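Local coordinates for 3-hydroxyisobutyrate dehydrogenase (Salmonella typhimurium, PDB 3G0O) that catalyses the NAD(P)-dependent oxidation of 3-hydroxyisobutyrate, a step of valine catabolism, at the interface of chains A and B. Residues are numbered along the deposited sequence; one frame, centred on the assembly and turned at random. Chains: chain A/B, 3-hydroxyisobutyrate dehydrogenase.

Contact 1: the interface of chains A and B. Residues chain A 184, 256, 259, 261-263; chain B 195, 198-199, 202, 293.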
loop_
_atom_site.group_PDB
_atom_site.type_symbol
_atom_site.label_atom_id
_atom_site.label_comp_id
_atom_site.label_asym_id
_atom_site.label_seq_id
_atom_site.Cartn_x
_atom_site.Cartn_y
_atom_site.Cartn_z
ATOM N N LEU A 184 -11.438 -0.906 4.886
ATOM C CA LEU A 184 -11.645 0.224 3.990
ATOM C C LEU A 184 -10.359 0.325 3.164
ATOM O O LEU A 184 -10.397 0.427 1.937
ATOM C CB LEU A 184 -11.867 1.518 4.790
ATOM C CG LEU A 184 -12.110 2.831 4.020
ATOM C CD1 LEU A 184 -12.642 3.888 4.981
ATOM C CD2 LEU A 184 -10.830 3.322 3.352
ATOM N N ALA A 256 -19.645 4.491 8.539
ATOM C CA ALA A 256 -19.467 5.902 8.226
ATOM C C ALA A 256 -20.792 6.661 8.241
ATOM O O ALA A 256 -20.873 7.770 8.768
ATOM C CB ALA A 256 -18.791 6.057 6.861
ATOM N N LEU A 259 -21.996 7.575 11.537
ATOM C CA LEU A 259 -21.186 8.663 12.083
ATOM C C LEU A 259 -21.313 9.948 11.267
ATOM O O LEU A 259 -20.635 10.935 11.557
ATOM C CB LEU A 259 -19.709 8.258 12.117
ATOM C CG LEU A 259 -19.334 7.090 13.027
ATOM C CD1 LEU A 259 -17.915 6.606 12.718
ATOM C CD2 LEU A 259 -19.451 7.541 14.474
ATOM N N PHE A 261 -20.236 10.551 8.343
ATOM C CA PHE A 261 -18.891 10.782 7.814
ATOM C C PHE A 261 -18.860 10.371 6.339
ATOM O O PHE A 261 -19.301 9.275 5.992
ATOM C CB PHE A 261 -17.889 9.939 8.604
ATOM C CG PHE A 261 -16.454 10.228 8.278
ATOM C CD1 PHE A 261 -15.778 11.264 8.915
ATOM C CD2 PHE A 261 -15.781 9.473 7.328
ATOM C CE1 PHE A 261 -14.447 11.534 8.614
ATOM C CE2 PHE A 261 -14.450 9.738 7.018
ATOM C CZ PHE A 261 -13.785 10.770 7.659
ATOM N N PRO A 262 -18.319 11.232 5.457
ATOM C CA PRO A 262 -18.257 10.921 4.023
ATOM C C PRO A 262 -17.062 10.064 3.628
ATOM O O PRO A 262 -15.973 10.219 4.186
ATOM C CB PRO A 262 -18.190 12.299 3.386
ATOM C CG PRO A 262 -17.259 13.025 4.347
ATOM C CD PRO A 262 -17.787 12.583 5.723
ATOM N N LEU A 263 -17.268 9.179 2.653
ATOM C CA LEU A 263 -16.211 8.296 2.171
ATOM C C LEU A 263 -16.106 8.383 0.652
ATOM O O LEU A 263 -16.661 7.556 -0.069
ATOM C CB LEU A 263 -16.493 6.845 2.577
ATOM C CG LEU A 263 -16.576 6.514 4.069
ATOM C CD1 LEU A 263 -16.854 5.034 4.235
ATOM C CD2 LEU A 263 -15.283 6.900 4.772
ATOM N N GLU B 195 -8.391 9.213 4.321
ATOM C CA GLU B 195 -9.802 8.915 4.509
ATOM C C GLU B 195 -9.988 7.939 5.666
ATOM O O GLU B 195 -10.840 8.148 6.532
ATOM C CB GLU B 195 -10.392 8.330 3.221
ATOM C CG GLU B 195 -11.881 8.019 3.291
ATOM C CD GLU B 195 -12.457 7.708 1.926
ATOM O OE1 GLU B 195 -12.320 8.558 1.018
ATOM O OE2 GLU B 195 -13.042 6.620 1.759
ATOM N N ALA B 198 -9.093 9.611 9.110
ATOM C CA ALA B 198 -10.092 10.586 9.523
ATOM C C ALA B 198 -11.303 9.818 10.062
ATOM O O ALA B 198 -11.913 10.218 11.050
ATOM C CB ALA B 198 -10.502 11.469 8.338
ATOM N N LEU B 199 -11.658 8.718 9.404
ATOM C CA LEU B 199 -12.781 7.908 9.869
ATOM C C LEU B 199 -12.442 7.317 11.239
ATOM O O LEU B 199 -13.291 7.254 12.122
ATOM C CB LEU B 199 -13.081 6.766 8.892
ATOM C CG LEU B 199 -14.118 5.749 9.395
ATOM C CD1 LEU B 199 -15.454 6.442 9.636
ATOM C CD2 LEU B 199 -14.269 4.619 8.379
ATOM N N ARG B 202 -12.933 9.916 13.794
ATOM C CA ARG B 202 -14.365 10.123 13.985
ATOM C C ARG B 202 -14.999 9.004 14.804
ATOM O O ARG B 202 -15.923 9.239 15.588
ATOM C CB ARG B 202 -15.066 10.217 12.628
ATOM C CG ARG B 202 -16.580 10.386 12.721
ATOM C CD ARG B 202 -16.945 11.715 13.365
ATOM N NE ARG B 202 -18.389 11.867 13.551
ATOM C CZ ARG B 202 -19.083 11.359 14.569
ATOM N NH1 ARG B 202 -18.472 10.655 15.517
ATOM N NH2 ARG B 202 -20.394 11.556 14.639
ATOM N N PHE B 293 -11.644 16.600 5.619
ATOM C CA PHE B 293 -12.616 15.875 6.430
ATOM C C PHE B 293 -12.953 16.644 7.703
ATOM O O PHE B 293 -14.083 16.484 8.209
ATOM C CB PHE B 293 -12.069 14.484 6.774
ATOM C CG PHE B 293 -11.997 13.556 5.591
ATOM C CD1 PHE B 293 -13.152 12.953 5.095
ATOM C CD2 PHE B 293 -10.787 13.314 4.949
ATOM C CE1 PHE B 293 -13.101 12.114 3.971
ATOM C CE2 PHE B 293 -10.724 12.480 3.829
ATOM C CZ PHE B 293 -11.887 11.883 3.340
HETATM O O HOH W 1 -18.778 13.001 10.917
#

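Contact 2: the interface of chains A and B. Residues chain A 196, 199-200, 203, 205, 210; chain B 177-178, 181, 259.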
loop_
_atom_site.group_PDB
_atom_site.type_symbol
_atom_site.label_atom_id
_atom_site.label_comp_id
_atom_site.label_asym_id
_atom_site.label_seq_id
_atom_site.Cartn_x
_atom_site.Cartn_y
_atom_site.Cartn_z
ATOM N N ALA A 196 -5.112 0.997 -11.701
ATOM C CA ALA A 196 -3.793 1.329 -12.235
ATOM C C ALA A 196 -3.281 0.316 -13.262
ATOM O O ALA A 196 -2.697 0.697 -14.276
ATOM C CB ALA A 196 -2.793 1.461 -11.097
ATOM N N LEU A 199 -5.236 0.606 -16.510
ATOM C CA LEU A 199 -4.762 1.773 -17.247
ATOM C C LEU A 199 -3.425 1.439 -17.912
ATOM O O LEU A 199 -3.174 1.832 -19.047
ATOM C CB LEU A 199 -4.570 2.976 -16.316
ATOM C CG LEU A 199 -3.890 4.189 -16.969
ATOM C CD1 LEU A 199 -4.737 4.702 -18.128
ATOM C CD2 LEU A 199 -3.678 5.286 -15.927
ATOM N N ALA A 200 -2.572 0.719 -17.189
ATOM C CA ALA A 200 -1.266 0.325 -17.710
ATOM C C ALA A 200 -1.452 -0.511 -18.967
ATOM O O ALA A 200 -0.745 -0.322 -19.958
ATOM C CB ALA A 200 -0.502 -0.473 -16.662
ATOM N N ALA A 203 -2.576 1.629 -21.798
ATOM C CA ALA A 203 -1.483 2.476 -22.250
ATOM C C ALA A 203 -0.409 1.679 -22.984
ATOM O O ALA A 203 0.523 2.253 -23.546
ATOM C CB ALA A 203 -0.867 3.201 -21.061
ATOM N N ILE A 205 1.594 -0.768 -21.542
ATOM C CA ILE A 205 2.727 -1.118 -20.695
ATOM C C ILE A 205 2.572 -2.573 -20.254
ATOM O O ILE A 205 1.519 -2.957 -19.745
ATOM C CB ILE A 205 2.783 -0.241 -19.415
ATOM C CG1 ILE A 205 2.847 1.244 -19.785
ATOM C CG2 ILE A 205 3.981 -0.650 -18.558
ATOM C CD1 ILE A 205 4.058 1.630 -20.623
HETATM N N MSE A 210 5.061 -3.431 -15.185
HETATM C CA MSE A 210 4.399 -2.465 -14.321
HETATM C C MSE A 210 4.394 -2.988 -12.887
HETATM O O MSE A 210 4.605 -2.229 -11.938
HETATM C CB MSE A 210 2.966 -2.205 -14.796
HETATM C CG MSE A 210 2.313 -0.962 -14.180
HETATM SE SE MSE A 210 3.133 0.713 -14.768
HETATM C CE MSE A 210 3.469 1.553 -13.049
ATOM N N THR B 177 5.464 7.554 -18.981
ATOM C CA THR B 177 4.135 6.946 -18.944
ATOM C C THR B 177 4.038 6.032 -17.724
ATOM O O THR B 177 3.009 5.987 -17.044
ATOM C CB THR B 177 3.852 6.123 -20.219
ATOM O OG1 THR B 177 3.753 7.009 -21.341
ATOM C CG2 THR B 177 2.542 5.342 -20.079
ATOM N N VAL B 178 5.115 5.309 -17.446
ATOM C CA VAL B 178 5.134 4.413 -16.296
ATOM C C VAL B 178 5.066 5.215 -15.003
ATOM O O VAL B 178 4.370 4.823 -14.064
ATOM C CB VAL B 178 6.398 3.533 -16.299
ATOM C CG1 VAL B 178 6.517 2.767 -14.984
ATOM C CG2 VAL B 178 6.334 2.560 -17.467
ATOM N N ILE B 181 1.493 6.373 -14.294
ATOM C CA ILE B 181 0.676 5.314 -13.722
ATOM C C ILE B 181 1.067 5.123 -12.255
ATOM O O ILE B 181 0.208 4.963 -11.389
ATOM C CB ILE B 181 0.853 4.005 -14.508
ATOM C CG1 ILE B 181 0.419 4.228 -15.959
ATOM C CG2 ILE B 181 0.033 2.893 -13.868
ATOM C CD1 ILE B 181 0.641 3.046 -16.864
ATOM N N LEU B 259 -6.791 8.312 -23.645
ATOM C CA LEU B 259 -7.008 6.897 -23.941
ATOM C C LEU B 259 -8.474 6.490 -23.795
ATOM O O LEU B 259 -8.807 5.314 -23.940
ATOM C CB LEU B 259 -6.171 6.024 -23.002
ATOM C CG LEU B 259 -4.653 6.148 -23.115
ATOM C CD1 LEU B 259 -3.971 5.472 -21.923
ATOM C CD2 LEU B 259 -4.208 5.515 -24.425
#

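Contact 1: the interface of chains A and B
A:Phe261 pushes its ring into chain B between B:Leu199, B:Ala198 and B:Phe293. Its loop joins helices 242-258 and 264-281 of this 3-hydroxyisobutyrate dehydrogenase-family fold, and the surface it meets is largely the C-terminal part of helix 174-202. B:Leu199 lies over one face of the ring, with its CA 4.0 Å from the centroid of A:Phe261 in a CH-pi contact displaced toward the rim. The tip goes deeper: CZ of A:Phe261 is 3.4 Å from CB of B:Ala198. B:Phe293 meets that same tip with its CD1, which lies off the A:Phe261 plane beyond the CZ rim, on the side opposite B:Leu199; the side chains cross at about a right angle, yet the ring planes are nearly parallel and offset. With CG anti to the backbone N (chi1 -172°), the A:Phe261 ring projects from the loop onto the partner helix.

One turn along, B:Arg202 runs antiparallel to A:Leu259. CB of A:Leu259 sits over the centre of the guanidinium, 4.0 Å above its plane, and its CD2 approaches NH1. CG of B:Arg202, anti to the backbone N, packs on CB of A:Leu259, and the bend at chi2 (65°) brings the guanidinium over A:Leu259. Although NE is near the A:Leu259 carbonyl, its N-H points away from that oxygen; the link goes through water 1. NE of B:Arg202 donates to the water at 2.9 Å with a bent bond, 141° at the hydrogen. The water lies in plane at the guanidinium edge and is 2.9 Å from O of A:Leu259.

At the other end, B:Glu195 lays its carboxylate across A:Leu263, with OE2 3.6 Å from CB of A:Leu263. B:Leu199 also spreads its branches, CD1 toward A:Leu259 and CD2 3.8 Å from CD1 of A:Leu184. Behind the A:Phe261 ring, A:Pro262 CD backs the opposite face and A:Leu263 CD2 abuts the edge in plane, so its own chain helps hold the ring's tilt.

Contact 2: the interface of chains A and B
B:Ile181 reaches from helix 174-202 of chain B onto the same helix of chain A, where its tip meets the backbone and methyl of A:Ala200. CD1 of B:Ile181 lies 3.4 Å from CA of A:Ala200, a tight fit of methyl group against helix backbone. Its chain is extended beyond CG1 (chi2 176°), which carries CD1 out to that point, while the CG2 branch turns toward A:Ala196 and comes within 3.5 Å of the carbonyl O of A:Ala196. The patch is apolar in character: no nitrogen or oxygen on one chain comes within bonding range of one on the other.

A:Met210, modelled as selenomethionine, approaches from helix 207-214 and crosses B:Ile181 at a slant. Bends at chi2 and chi3 (68° and -128°) fold its end back, placing CE 3.8 Å from CG2 of B:Ile181 and SE against the same methyl. Alongside, it slides antiparallel past B:Val178, whose CG1 packs against CE and SE.

The other branch of B:Val178, CG2, serves A:Ile205, with CD1 of A:Ile205 4.0 Å away. That CD1 also touches the methyl of B:Thr177, so the delta carbon straddles two neighbouring residues of the helix. Further out, A:Ala203 rests on B:Leu259, its CA 3.9 Å from CD1 of B:Leu259. Back at A:Met210, the methyl CE lies 3.5 Å from the carbonyl O of B:Val178.

Contact 1 and contact 2 lie about 30 Å apart, centre to centre of their C-alpha atoms, on one two-fold symmetric interface. Both draw on helix 174-202 from each chain, and residues 199 and 259 serve in both with the chains exchanged, so contact 2 borders the two-fold copy of contact 1. The helix also carries Lys179, the predicted active-site residue, about 13 Å from the centre of contact 1 for A:Lys179. In contact 2 it is the start of chain B's helix, close to B:Lys179 in sequence, that is engaged. If this dimer is the biological one, the partner may help brace the catalytic helix.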